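Local atomic coordinates of uncharacterized protein (Bacteroides vulgatus, PDB entry 4R8O), a protein that is of unknown function but belongs to the DUF3836 family and folds into a single-layer antiparallel beta-sheet of hairpin repeats. Residues 7-12 against 25-30; 19-24 against 35-40; 64-69 against 82-87. All blocks are in the same frame, centred on the assembly; numbering follows the deposited sequence.

Interaction 1. Residues 7-12 against 25-30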
# COMPACT_ATOMS: atom_id res chain seq x y z
N ASN A 7 -10.88 -6.67 -13.95
CA ASN A 7 -10.56 -5.73 -14.98
C ASN A 7 -9.17 -5.14 -14.72
O ASN A 7 -8.84 -4.09 -15.27
CB ASN A 7 -11.65 -4.64 -15.00
CG ASN A 7 -11.51 -3.68 -16.17
OD1 ASN A 7 -10.90 -4.00 -17.19
ND2 ASN A 7 -12.07 -2.48 -16.01
N LEU A 8 -8.35 -5.79 -13.86
CA LEU A 8 -7.08 -5.18 -13.42
C LEU A 8 -5.79 -5.87 -13.84
O LEU A 8 -5.71 -7.09 -13.84
CB LEU A 8 -7.00 -5.09 -11.91
CG LEU A 8 -8.15 -4.40 -11.20
CD1 LEU A 8 -8.01 -4.66 -9.72
CD2 LEU A 8 -8.17 -2.91 -11.52
N ILE A 9 -4.76 -5.05 -14.07
CA ILE A 9 -3.47 -5.51 -14.55
C ILE A 9 -2.33 -5.10 -13.62
O ILE A 9 -2.22 -3.94 -13.21
CB ILE A 9 -3.22 -4.96 -15.95
CG1 ILE A 9 -4.32 -5.47 -16.93
CG2 ILE A 9 -1.88 -5.41 -16.44
CD1 ILE A 9 -5.44 -4.47 -17.17
N TYR A 10 -1.44 -6.05 -13.35
CA TYR A 10 -0.45 -5.91 -12.31
C TYR A 10 0.97 -5.89 -12.86
O TYR A 10 1.32 -6.70 -13.72
CB TYR A 10 -0.60 -7.07 -11.33
CG TYR A 10 -2.00 -7.09 -10.70
CD1 TYR A 10 -3.06 -7.75 -11.34
CD2 TYR A 10 -2.27 -6.44 -9.49
CE1 TYR A 10 -4.34 -7.77 -10.79
CE2 TYR A 10 -3.56 -6.46 -8.92
CZ TYR A 10 -4.60 -7.13 -9.58
OH TYR A 10 -5.90 -7.17 -9.05
N ASN A 11 1.79 -4.99 -12.33
CA ASN A 11 3.24 -5.06 -12.53
C ASN A 11 4.00 -4.80 -11.23
O ASN A 11 3.83 -3.74 -10.61
CB ASN A 11 3.71 -4.05 -13.53
CG ASN A 11 5.21 -4.14 -13.73
OD1 ASN A 11 5.72 -5.07 -14.40
ND2 ASN A 11 5.93 -3.20 -13.15
N ALA A 12 4.89 -5.74 -10.91
CA ALA A 12 5.64 -5.76 -9.67
C ALA A 12 7.09 -5.40 -9.90
O ALA A 12 7.72 -5.86 -10.88
CB ALA A 12 5.58 -7.14 -9.05
N PHE A 25 -3.19 -1.24 -12.93
CA PHE A 25 -3.72 -0.42 -13.99
C PHE A 25 -5.08 -0.93 -14.40
O PHE A 25 -5.43 -2.08 -14.15
CB PHE A 25 -2.87 -0.50 -15.24
CG PHE A 25 -1.39 -0.34 -15.05
CD1 PHE A 25 -0.58 -1.45 -14.81
CD2 PHE A 25 -0.76 0.90 -15.28
CE1 PHE A 25 0.82 -1.32 -14.69
CE2 PHE A 25 0.64 1.02 -15.19
CZ PHE A 25 1.43 -0.09 -14.87
N LYS A 26 -5.81 -0.07 -15.11
CA LYS A 26 -6.96 -0.47 -15.92
C LYS A 26 -6.51 -0.39 -17.38
O LYS A 26 -5.58 0.36 -17.71
CB LYS A 26 -8.12 0.48 -15.67
CG LYS A 26 -8.66 0.46 -14.24
CD LYS A 26 -9.77 1.48 -14.04
CE LYS A 26 -10.50 1.30 -12.71
NZ LYS A 26 -11.56 2.34 -12.56
N MSE A 27 -7.14 -1.16 -18.26
CA MSE A 27 -6.78 -1.18 -19.67
C MSE A 27 -7.92 -1.05 -20.62
O MSE A 27 -8.73 -1.96 -20.74
CB MSE A 27 -6.03 -2.44 -19.96
CG MSE A 27 -5.16 -2.27 -21.19
SE MSE A 27 -4.68 -4.08 -21.75
CE MSE A 27 -3.84 -4.74 -20.16
N GLU A 28 -7.97 0.08 -21.31
CA GLU A 28 -8.88 0.29 -22.44
C GLU A 28 -8.19 -0.20 -23.71
O GLU A 28 -7.50 0.56 -24.39
CB GLU A 28 -9.27 1.76 -22.56
CG GLU A 28 -10.37 2.05 -23.57
CD GLU A 28 -11.72 1.44 -23.19
OE1 GLU A 28 -11.95 1.13 -22.00
OE2 GLU A 28 -12.55 1.25 -24.10
N GLY A 29 -8.36 -1.49 -24.02
CA GLY A 29 -7.82 -2.08 -25.25
C GLY A 29 -6.36 -2.51 -25.13
O GLY A 29 -6.08 -3.63 -24.71
N THR A 30 -5.44 -1.64 -25.54
CA THR A 30 -3.98 -1.83 -25.35
C THR A 30 -3.30 -0.75 -24.47
O THR A 30 -2.17 -0.95 -24.00
CB THR A 30 -3.27 -1.95 -26.72
OG1 THR A 30 -1.92 -2.40 -26.55
CG2 THR A 30 -3.26 -0.61 -27.48
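I9 and F25 carry this contact about equally; the I9 side chain crosses that of the selenomethionine M27 at about a right angle. I9 CB lies 4.1 Å from F25 O. From there the two branches part. CG2, anti to the backbone N, turns toward the F25 ring but stops 4.5 Å short of its CD1, a loose apolar approach. CG1, set anti to the carbonyl carbon (chi1 -60°), runs the other way and comes within 3.3 Å of M27 CE. At the tip, CD1 settles into the bend of the same residue, 3.4 Å from M27 CE and 3.5 Å from M27 CB; the chi2 of 98° that puts it there lies away from any staggered position. Strands 8-15 and 18-28 form the first hairpin of the single-layer sheet, with 8-15 an outermost strand; I9 and F25 lie on the same face of this sheet, and the end of M27 comes in beside I9. I9 and F25 make an antiparallel hydrogen-bonded pair. I9 N donates to F25 O at 3.0 Å, F25 N returns a bond to I9 O, and both donors lie in the plane of the carbonyl they meet. The F25 ring is met at its edge, by I9 O at CD1 and by N11 CB at CE1, while L32 and N34 of strand 31-42 touch its side chain. Past this pair the short strand segments diverge, with 125° between their directions, and K26 extends on the other face, where Y35 forms a cation-pi contact with it.

Interaction 2. Residues 19-24 against 35-40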
# COMPACT_ATOMS: atom_id res chain seq x y z
N VAL A 19 9.28 -7.97 -3.57
CA VAL A 19 8.51 -6.90 -4.17
C VAL A 19 8.43 -5.62 -3.33
O VAL A 19 7.78 -5.58 -2.31
CB VAL A 19 7.07 -7.35 -4.53
CG1 VAL A 19 7.12 -8.39 -5.63
CG2 VAL A 19 6.30 -7.93 -3.35
N VAL A 20 9.10 -4.57 -3.79
CA VAL A 20 9.19 -3.27 -3.11
C VAL A 20 8.03 -2.40 -3.51
O VAL A 20 7.72 -1.41 -2.85
CB VAL A 20 10.52 -2.56 -3.50
CG1 VAL A 20 10.68 -1.18 -2.84
CG2 VAL A 20 11.67 -3.46 -3.11
N SER A 21 7.43 -2.73 -4.63
CA SER A 21 6.34 -1.96 -5.15
C SER A 21 5.55 -2.78 -6.15
O SER A 21 6.07 -3.71 -6.78
CB SER A 21 6.90 -0.72 -5.86
OG SER A 21 5.87 -0.01 -6.55
N GLU A 22 4.29 -2.39 -6.31
CA GLU A 22 3.44 -2.98 -7.33
C GLU A 22 2.46 -1.95 -7.86
O GLU A 22 1.89 -1.18 -7.10
CB GLU A 22 2.70 -4.13 -6.72
CG GLU A 22 2.00 -4.98 -7.74
CD GLU A 22 0.93 -5.81 -7.12
OE1 GLU A 22 -0.00 -5.22 -6.55
OE2 GLU A 22 1.02 -7.04 -7.20
N THR A 23 2.25 -1.95 -9.16
CA THR A 23 1.39 -0.97 -9.79
C THR A 23 0.20 -1.72 -10.40
O THR A 23 0.35 -2.81 -10.95
CB THR A 23 2.18 -0.19 -10.82
OG1 THR A 23 3.38 0.30 -10.22
CG2 THR A 23 1.40 0.97 -11.33
N ILE A 24 -0.98 -1.12 -10.29
CA ILE A 24 -2.21 -1.73 -10.80
C ILE A 24 -2.77 -0.73 -11.78
O ILE A 24 -2.75 0.49 -11.53
CB ILE A 24 -3.22 -2.09 -9.69
CG1 ILE A 24 -2.53 -2.91 -8.59
CG2 ILE A 24 -4.36 -2.94 -10.26
CD1 ILE A 24 -3.32 -3.03 -7.29
N TYR A 35 -3.89 3.19 -11.93
CA TYR A 35 -5.01 3.12 -10.99
C TYR A 35 -4.66 3.16 -9.51
O TYR A 35 -5.18 3.99 -8.76
CB TYR A 35 -5.78 1.88 -11.29
CG TYR A 35 -7.00 1.74 -10.46
CD1 TYR A 35 -7.93 2.79 -10.35
CD2 TYR A 35 -7.27 0.56 -9.79
CE1 TYR A 35 -9.07 2.66 -9.59
CE2 TYR A 35 -8.42 0.42 -9.04
CZ TYR A 35 -9.31 1.46 -8.95
OH TYR A 35 -10.45 1.33 -8.20
N MSE A 36 -3.79 2.24 -9.11
CA MSE A 36 -3.33 2.17 -7.74
C MSE A 36 -1.89 1.71 -7.68
O MSE A 36 -1.44 0.99 -8.54
CB MSE A 36 -4.36 1.26 -7.08
CG MSE A 36 -3.95 0.80 -5.71
SE MSE A 36 -5.43 0.47 -4.46
CE MSE A 36 -4.01 0.02 -3.26
N LYS A 37 -1.15 2.10 -6.64
CA LYS A 37 0.27 1.71 -6.47
C LYS A 37 0.48 1.35 -5.04
O LYS A 37 0.12 2.11 -4.14
CB LYS A 37 1.17 2.88 -6.84
CG LYS A 37 2.65 2.54 -6.99
CD LYS A 37 3.42 3.80 -7.31
CE LYS A 37 4.91 3.55 -7.36
NZ LYS A 37 5.66 4.79 -7.04
N HIS A 38 1.05 0.17 -4.81
CA HIS A 38 1.33 -0.28 -3.46
C HIS A 38 2.82 -0.18 -3.24
O HIS A 38 3.58 -0.76 -4.00
CB HIS A 38 0.96 -1.73 -3.29
CG HIS A 38 -0.48 -2.00 -3.06
ND1 HIS A 38 -1.08 -1.79 -1.84
CD2 HIS A 38 -1.43 -2.58 -3.85
CE1 HIS A 38 -2.33 -2.21 -1.89
NE2 HIS A 38 -2.57 -2.69 -3.10
N ASN A 39 3.25 0.52 -2.22
CA ASN A 39 4.69 0.61 -1.89
C ASN A 39 4.88 -0.14 -0.59
O ASN A 39 4.23 0.18 0.39
CB ASN A 39 5.06 2.06 -1.77
CG ASN A 39 4.75 2.84 -3.05
OD1 ASN A 39 5.17 2.44 -4.15
ND2 ASN A 39 4.00 3.94 -2.94
N TYR A 40 5.73 -1.16 -0.60
CA TYR A 40 5.96 -2.07 0.52
C TYR A 40 7.33 -1.85 1.19
O TYR A 40 8.29 -1.57 0.49
CB TYR A 40 5.97 -3.50 -0.00
CG TYR A 40 4.74 -3.86 -0.73
CD1 TYR A 40 3.55 -4.07 -0.05
CD2 TYR A 40 4.75 -4.04 -2.11
CE1 TYR A 40 2.40 -4.43 -0.73
CE2 TYR A 40 3.61 -4.39 -2.81
CZ TYR A 40 2.43 -4.59 -2.11
OH TYR A 40 1.28 -4.92 -2.79
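The second beta hairpin of the single-layer sheet, strands 18-28 and 31-42, is zipped here along nearly antiparallel segments and interrupted by a classic bulge, in which Y35 and M36 both face I24. At the bulge I24 O accepts two bonds, from Y35 N at 3.0 Å in the carbonyl plane and from M36 N at 3.2 Å from above that plane. I24 N in turn gives a nearly axial bond to M36 O; farther along, E22 and H38 exchange a reciprocal pair, the H38 N to E22 O member being 2.8 Å long. A second classic bulge, V20 and S21 facing E13 of the preceding strand, marks the far end.

E22, I24, selenomethionine M36 and H38 share one face of the sheet. I24 CD1 reaches the edge of the imidazole, 4.0 Å from H38 CD2, while M36 CE sits over one face of that ring, offset toward its rim. D51 accepts from H38 ND1 and holds the ring's rotation; with the E22 carboxylate also near, 5.0 Å from OE1 to H38 NE2, a protonated imidazole would probably be favoured. On the other face S21, T23, K37 and N39 line up. The extended K37 chain passes T23 OG1 with its CG and S21 OG with its CE, and S21 OG gives only a weak bond to N39 OD1; the amide's firmer anchor is Q54, which pairs with N39 ND2. Y40, its CG anti to the carbonyl carbon, leans its ring against strand 18-28: the edge meets E22 CB through CE2, and Y40 CD2 lies 3.4 Å from V19 O.

Interaction 3. Residues 64-69 against 82-87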
# COMPACT_ATOMS: atom_id res chain seq x y z
N GLU A 64 -1.62 9.98 -5.34
CA GLU A 64 -2.09 10.60 -4.07
C GLU A 64 -2.18 9.61 -2.91
O GLU A 64 -2.79 8.53 -3.03
CB GLU A 64 -3.43 11.31 -4.27
CG GLU A 64 -3.40 12.35 -5.38
CD GLU A 64 -4.66 13.20 -5.46
OE1 GLU A 64 -5.70 12.79 -4.89
OE2 GLU A 64 -4.62 14.25 -6.14
N ASN A 65 -1.59 9.98 -1.77
CA ASN A 65 -1.59 9.13 -0.58
C ASN A 65 -3.01 8.90 -0.11
O ASN A 65 -3.82 9.81 -0.17
CB ASN A 65 -0.74 9.75 0.51
CG ASN A 65 0.73 9.72 0.16
OD1 ASN A 65 1.12 10.14 -0.92
ND2 ASN A 65 1.54 9.24 1.06
N ASN A 66 -3.33 7.68 0.29
CA ASN A 66 -4.71 7.36 0.69
C ASN A 66 -4.73 6.57 1.99
O ASN A 66 -5.05 7.10 3.04
CB ASN A 66 -5.46 6.64 -0.46
CG ASN A 66 -6.83 6.12 -0.04
OD1 ASN A 66 -7.54 6.77 0.74
ND2 ASN A 66 -7.20 4.94 -0.52
N LEU A 67 -4.37 5.30 1.89
CA LEU A 67 -4.37 4.34 2.98
C LEU A 67 -2.98 3.80 3.16
O LEU A 67 -2.17 3.83 2.22
CB LEU A 67 -5.30 3.17 2.66
CG LEU A 67 -6.80 3.52 2.62
CD1 LEU A 67 -7.68 2.36 2.13
CD2 LEU A 67 -7.28 4.01 3.99
N CYS A 68 -2.72 3.28 4.35
CA CYS A 68 -1.42 2.69 4.70
C CYS A 68 -1.65 1.73 5.84
O CYS A 68 -2.28 2.09 6.82
CB CYS A 68 -0.48 3.77 5.15
SG CYS A 68 1.23 3.26 5.33
N ILE A 69 -1.19 0.51 5.66
CA ILE A 69 -1.30 -0.55 6.64
C ILE A 69 0.09 -0.86 7.17
O ILE A 69 1.05 -0.88 6.40
CB ILE A 69 -1.75 -1.84 5.99
CG1 ILE A 69 -3.01 -1.61 5.14
CG2 ILE A 69 -2.01 -2.87 7.07
CD1 ILE A 69 -3.36 -2.78 4.24
N TYR A 82 -4.27 0.44 10.65
CA TYR A 82 -4.68 1.09 9.41
C TYR A 82 -4.62 2.57 9.61
O TYR A 82 -5.15 3.09 10.60
CB TYR A 82 -6.13 0.69 9.07
CG TYR A 82 -6.29 -0.80 8.86
CD1 TYR A 82 -6.63 -1.66 9.92
CD2 TYR A 82 -6.13 -1.35 7.61
CE1 TYR A 82 -6.77 -3.06 9.70
CE2 TYR A 82 -6.30 -2.71 7.38
CZ TYR A 82 -6.60 -3.56 8.42
OH TYR A 82 -6.70 -4.89 8.11
N TYR A 83 -4.05 3.28 8.64
CA TYR A 83 -3.88 4.72 8.74
C TYR A 83 -4.53 5.35 7.55
O TYR A 83 -4.48 4.79 6.45
CB TYR A 83 -2.39 5.06 8.72
CG TYR A 83 -1.60 4.61 9.94
CD1 TYR A 83 -1.25 3.30 10.11
CD2 TYR A 83 -1.13 5.55 10.89
CE1 TYR A 83 -0.51 2.89 11.22
CE2 TYR A 83 -0.36 5.16 11.97
CZ TYR A 83 -0.06 3.86 12.15
OH TYR A 83 0.67 3.52 13.25
N LYS A 84 -5.12 6.53 7.72
CA LYS A 84 -5.66 7.27 6.58
C LYS A 84 -4.90 8.57 6.45
O LYS A 84 -4.50 9.17 7.46
CB LYS A 84 -7.16 7.52 6.73
CG LYS A 84 -7.80 8.08 5.46
CD LYS A 84 -9.26 7.63 5.24
CE LYS A 84 -9.62 7.37 3.76
NZ LYS A 84 -9.02 8.27 2.72
N TRP A 85 -4.66 8.97 5.20
CA TRP A 85 -3.93 10.20 4.89
C TRP A 85 -4.83 11.41 5.11
O TRP A 85 -5.99 11.39 4.70
CB TRP A 85 -3.48 10.17 3.42
CG TRP A 85 -2.71 11.38 3.02
CD1 TRP A 85 -3.16 12.44 2.29
CD2 TRP A 85 -1.35 11.67 3.37
NE1 TRP A 85 -2.16 13.38 2.15
CE2 TRP A 85 -1.04 12.93 2.80
CE3 TRP A 85 -0.37 11.00 4.11
CZ2 TRP A 85 0.21 13.53 2.96
CZ3 TRP A 85 0.90 11.61 4.27
CH2 TRP A 85 1.17 12.85 3.69
N ASN A 86 -4.33 12.46 5.73
CA ASN A 86 -5.06 13.70 5.78
C ASN A 86 -4.28 14.79 5.12
O ASN A 86 -3.14 15.08 5.51
CB ASN A 86 -5.45 14.10 7.18
CG ASN A 86 -6.17 15.44 7.21
OD1 ASN A 86 -6.27 16.14 6.19
ND2 ASN A 86 -6.66 15.82 8.37
N SER A 87 -4.95 15.44 4.18
CA SER A 87 -4.37 16.47 3.36
C SER A 87 -3.93 17.66 4.18
O SER A 87 -2.74 18.00 4.20
CB SER A 87 -5.35 16.89 2.29
OG SER A 87 -5.52 15.81 1.39
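Strands 62-73 and 78-86 form a beta hairpin of the single-layer sheet; three backbone bonds cross between the segments, while L67 turns its backbone to A53 of strand 48-57, and Y82 and K84 theirs to V95 and I93 of strand 91-102. C68 and Y83 make the hydrogen-bonded pair: Y83 N reaches C68 O at 2.8 Å almost along the carbonyl axis, and C68 N gives a longer, more bent bond to Y83 O, 3.1 Å. N66 O accepts from W85 N at 2.9 Å, in the carbonyl plane. The amide of N66, its CG anti to the backbone N, brings OD1 to K84 NZ, again at 2.9 Å and nearly along the C=O axis; the lysine chain bends at chi2, chi3 and chi4 to get there, and its CE passes L67 CD2. N65 OD1 is satisfied by Q54 NE2 on the neighbouring strand, while its CB packs over the indole of W85, 3.7 Å from the centroid of the five-membered ring, a CH-pi contact on one face. Y92 meets the same indole edge-to-face. An alanine in place of W85 would remove the ring and would probably leave N65 CB and Y92 without their aromatic partner, though the backbone bond to N66 O need not be lost. At the far end I69 and Y82 lie side by side, with I69 CG1 4.0 Å from Y82 CD2.

Overall arrangement
All three contacts join neighbouring strands of one antiparallel sheet, and they differ in burial and in chemistry. Interactions 1 and 2 share strand 18-28 and touch, N11 O probably accepting a hydrogen bond from T23 N; interaction 3 lies farther along the sheet, its centre about 14 Å from that of interaction 2. Interaction 2, nearest the centre of the chain, is partly buried, has the most extensive backbone pairing and carries mixed polar and apolar side chains. Interaction 1, at an outermost strand, is a surface contact of few bonds and apolar packing. Interaction 3, also at the surface, adds a side-chain hydrogen bond from lysine to an asparagine amide and a CH-pi contact over an indole face.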